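Local structure of fructooligosaccharide ABC transporter substrate-binding protein FusA (Streptococcus pneumoniae, 5G60) at residues D71-A76 with R424-Q429. The protein binds short- and long-chain fructooligosaccharides, preferring tetrasaccharides and larger, and delivers them to an ATP-driven membrane importer. Residues are numbered along the deposited sequence; the frame is centred on the assembly and turned at random.
Sequences DLMNWA and RVFMTQ
N74 OD1 and Q429 NE2 approach to 2.8 Å, with the two amide planes 88° apart, where helix 69-78 meets the first residue of helix 429-456. The geometry beside them, at F426 in the loop before that helix, identifies a Met-aromatic contact: M73 SD lies 4.8 Å from the centroid of the F426 ring and 62° off its normal, an oblique approach. M73 SD is 3.7 Å from F426 CE1 and 3.9 Å from F426 CZ. The thioether reaches the ring by bending at both chi2 (-52°) and chi3, while M73 CB, nearer the helix, packs against Q429 CG at 3.5 Å. M73 is thus shared between the ring and the aliphatic part of the glutamine, and it also touches L432 of helix 429-456. At the start of that helix T428 is the N-cap, its OG1 accepting a hydrogen bond from D431 N, and its own backbone N is hydrogen-bonded to Y485 OH of helix 475-490. The contact therefore packs an early helix of this solute-binding protein against its C-terminal helical region. L72 CD2 adds a looser apolar contact, 4.5 Å from F426 CZ.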
ATOM      1  N   ASP A  71       1.804 -17.871  -3.706  1.00 28.64           N
ATOM      2  CA  ASP A  71       3.233 -18.086  -3.932  1.00 28.99           C
ATOM      3  C   ASP A  71       3.873 -18.816  -2.774  1.00 30.81           C
ATOM      4  O   ASP A  71       4.608 -19.774  -2.952  1.00 28.36           O
ATOM      5  CB  ASP A  71       3.969 -16.754  -4.226  1.00 30.11           C
ATOM      6  CG  ASP A  71       3.700 -16.252  -5.639  1.00 33.68           C
ATOM      7  OD1 ASP A  71       3.061 -16.979  -6.401  1.00 38.78           O
ATOM      8  OD2 ASP A  71       4.094 -15.145  -6.028  1.00 38.32           O
ATOM      9  N   LEU A  72       3.585 -18.331  -1.582  1.00 31.21           N
ATOM     10  CA  LEU A  72       4.160 -18.855  -0.370  1.00 32.89           C
ATOM     11  C   LEU A  72       3.825 -20.344  -0.177  1.00 31.22           C
ATOM     12  O   LEU A  72       4.714 -21.178   0.014  1.00 31.25           O
ATOM     13  CB  LEU A  72       3.637 -17.984   0.778  1.00 37.90           C
ATOM     14  CG  LEU A  72       4.452 -17.658   1.988  1.00 36.33           C
ATOM     15  CD1 LEU A  72       5.837 -17.122   1.648  1.00 36.44           C
ATOM     16  CD2 LEU A  72       3.638 -16.623   2.756  1.00 38.49           C
ATOM     17  N   MET A  73       2.553 -20.692  -0.299  1.00 30.21           N
ATOM     18  CA  MET A  73       2.144 -22.078  -0.216  1.00 29.53           C
ATOM     19  C   MET A  73       2.676 -22.948  -1.356  1.00 31.65           C
ATOM     20  O   MET A  73       3.084 -24.076  -1.113  1.00 33.33           O
ATOM     21  CB  MET A  73       0.615 -22.197  -0.096  1.00 29.29           C
ATOM     22  CG  MET A  73       0.072 -21.549   1.180  1.00 32.85           C
ATOM     23  SD  MET A  73       0.898 -22.099   2.700  1.00 34.45           S
ATOM     24  CE  MET A  73       0.448 -23.820   2.572  1.00 33.62           C
ATOM     25  N   ASN A  74       2.671 -22.445  -2.595  1.00 30.30           N
ATOM     26  CA  ASN A  74       3.241 -23.199  -3.707  1.00 27.55           C
ATOM     27  C   ASN A  74       4.711 -23.533  -3.447  1.00 26.73           C
ATOM     28  O   ASN A  74       5.106 -24.693  -3.566  1.00 26.15           O
ATOM     29  CB  ASN A  74       3.019 -22.475  -5.031  1.00 26.33           C
ATOM     30  CG  ASN A  74       1.585 -22.559  -5.478  1.00 28.76           C
ATOM     31  OD1 ASN A  74       0.775 -23.298  -4.883  1.00 28.59           O
ATOM     32  ND2 ASN A  74       1.231 -21.784  -6.504  1.00 29.79           N
ATOM     33  N   TRP A  75       5.477 -22.534  -3.025  1.00 25.80           N
ATOM     34  CA  TRP A  75       6.878 -22.707  -2.696  1.00 29.03           C
ATOM     35  C   TRP A  75       7.099 -23.726  -1.545  1.00 34.28           C
ATOM     36  O   TRP A  75       8.074 -24.504  -1.581  1.00 35.38           O
ATOM     37  CB  TRP A  75       7.504 -21.362  -2.275  1.00 26.73           C
ATOM     38  CG  TRP A  75       7.583 -20.337  -3.316  1.00 24.49           C
ATOM     39  CD1 TRP A  75       7.478 -20.507  -4.679  1.00 26.17           C
ATOM     40  CD2 TRP A  75       7.821 -18.958  -3.106  1.00 23.89           C
ATOM     41  NE1 TRP A  75       7.597 -19.293  -5.312  1.00 26.07           N
ATOM     42  CE2 TRP A  75       7.833 -18.330  -4.371  1.00 24.54           C
ATOM     43  CE3 TRP A  75       8.022 -18.182  -1.972  1.00 25.50           C
ATOM     44  CZ2 TRP A  75       8.021 -16.978  -4.520  1.00 25.36           C
ATOM     45  CZ3 TRP A  75       8.194 -16.823  -2.126  1.00 27.18           C
ATOM     46  CH2 TRP A  75       8.197 -16.238  -3.396  1.00 24.70           C
ATOM     47  N   ALA A  76       6.227 -23.687  -0.519  1.00 33.90           N
ATOM     48  CA  ALA A  76       6.333 -24.617   0.594  1.00 31.76           C
ATOM     49  C   ALA A  76       6.059 -26.011   0.096  1.00 32.84           C
ATOM     50  O   ALA A  76       6.817 -26.930   0.392  1.00 33.87           O
ATOM     51  CB  ALA A  76       5.352 -24.264   1.688  1.00 32.84           C
ATOM     52  N   ARG A 424      -7.332 -10.453   7.257  1.00 26.59           N
ATOM     53  CA  ARG A 424      -6.195 -11.066   6.598  1.00 28.52           C
ATOM     54  C   ARG A 424      -6.104 -12.552   6.874  1.00 32.88           C
ATOM     55  O   ARG A 424      -5.251 -12.999   7.636  1.00 41.55           O
ATOM     56  CB  ARG A 424      -4.902 -10.366   7.036  1.00 32.89           C
ATOM     57  CG  ARG A 424      -3.644 -10.731   6.223  1.00 36.60           C
ATOM     58  CD  ARG A 424      -3.666 -10.317   4.757  1.00 38.60           C
ATOM     59  NE  ARG A 424      -4.089  -8.929   4.574  1.00 41.10           N
ATOM     60  CZ  ARG A 424      -3.308  -7.831   4.653  1.00 42.69           C
ATOM     61  NH1 ARG A 424      -1.977  -7.888   4.903  1.00 39.86           N
ATOM     62  NH2 ARG A 424      -3.885  -6.635   4.476  1.00 38.21           N
ATOM     63  N   VAL A 425      -6.957 -13.331   6.231  1.00 27.11           N
ATOM     64  CA  VAL A 425      -6.950 -14.756   6.457  1.00 26.21           C
ATOM     65  C   VAL A 425      -5.829 -15.436   5.694  1.00 27.80           C
ATOM     66  O   VAL A 425      -5.284 -14.873   4.746  1.00 26.28           O
ATOM     67  CB  VAL A 425      -8.288 -15.397   6.056  1.00 27.28           C
ATOM     68  CG1 VAL A 425      -9.393 -14.722   6.838  1.00 28.91           C
ATOM     69  CG2 VAL A 425      -8.538 -15.345   4.543  1.00 27.60           C
ATOM     70  N   PHE A 426      -5.552 -16.677   6.079  1.00 27.31           N
ATOM     71  CA  PHE A 426      -4.610 -17.509   5.395  1.00 25.14           C
ATOM     72  C   PHE A 426      -5.341 -18.712   4.812  1.00 23.21           C
ATOM     73  O   PHE A 426      -5.632 -19.639   5.495  1.00 24.90           O
ATOM     74  CB  PHE A 426      -3.535 -17.910   6.389  1.00 26.36           C
ATOM     75  CG  PHE A 426      -2.207 -18.202   5.780  1.00 28.90           C
ATOM     76  CD1 PHE A 426      -2.088 -18.734   4.496  1.00 27.81           C
ATOM     77  CD2 PHE A 426      -1.047 -18.038   6.552  1.00 30.57           C
ATOM     78  CE1 PHE A 426      -0.859 -19.046   3.981  1.00 30.64           C
ATOM     79  CE2 PHE A 426       0.185 -18.377   6.032  1.00 30.41           C
ATOM     80  CZ  PHE A 426       0.281 -18.853   4.742  1.00 29.54           C
ATOM     81  N   MET A 427      -5.670 -18.678   3.530  1.00 22.86           N
ATOM     82  CA  MET A 427      -6.457 -19.736   2.968  1.00 23.94           C
ATOM     83  C   MET A 427      -5.616 -20.989   2.750  1.00 24.85           C
ATOM     84  O   MET A 427      -4.364 -20.942   2.729  1.00 24.81           O
ATOM     85  CB  MET A 427      -7.083 -19.306   1.677  1.00 24.40           C
ATOM     86  CG  MET A 427      -7.993 -18.087   1.808  1.00 25.37           C
ATOM     87  SD  MET A 427      -8.779 -17.757   0.212  1.00 27.73           S
ATOM     88  CE  MET A 427      -9.834 -16.399   0.724  1.00 28.84           C
ATOM     89  N   THR A 428      -6.295 -22.095   2.542  1.00 23.82           N
ATOM     90  CA  THR A 428      -5.600 -23.340   2.213  1.00 26.37           C
ATOM     91  C   THR A 428      -4.928 -23.221   0.838  1.00 32.47           C
ATOM     92  O   THR A 428      -5.288 -22.341   0.026  1.00 27.79           O
ATOM     93  CB  THR A 428      -6.552 -24.518   2.131  1.00 25.11           C
ATOM     94  OG1 THR A 428      -7.589 -24.248   1.173  1.00 25.32           O
ATOM     95  CG2 THR A 428      -7.177 -24.822   3.532  1.00 26.23           C
ATOM     96  N   GLN A 429      -3.992 -24.132   0.557  1.00 34.56           N
ATOM     97  CA  GLN A 429      -3.278 -24.061  -0.712  1.00 37.07           C
ATOM     98  C   GLN A 429      -4.245 -24.212  -1.883  1.00 34.04           C
ATOM     99  O   GLN A 429      -4.174 -23.421  -2.884  1.00 31.46           O
ATOM    100  CB  GLN A 429      -2.132 -25.069  -0.822  1.00 39.92           C
ATOM    101  CG  GLN A 429      -1.139 -24.674  -1.927  1.00 43.88           C
ATOM    102  CD  GLN A 429      -0.718 -25.801  -2.853  1.00 48.84           C
ATOM    103  OE1 GLN A 429      -1.440 -26.769  -3.048  1.00 55.07           O
ATOM    104  NE2 GLN A 429       0.464 -25.663  -3.446  1.00 47.25           N
TER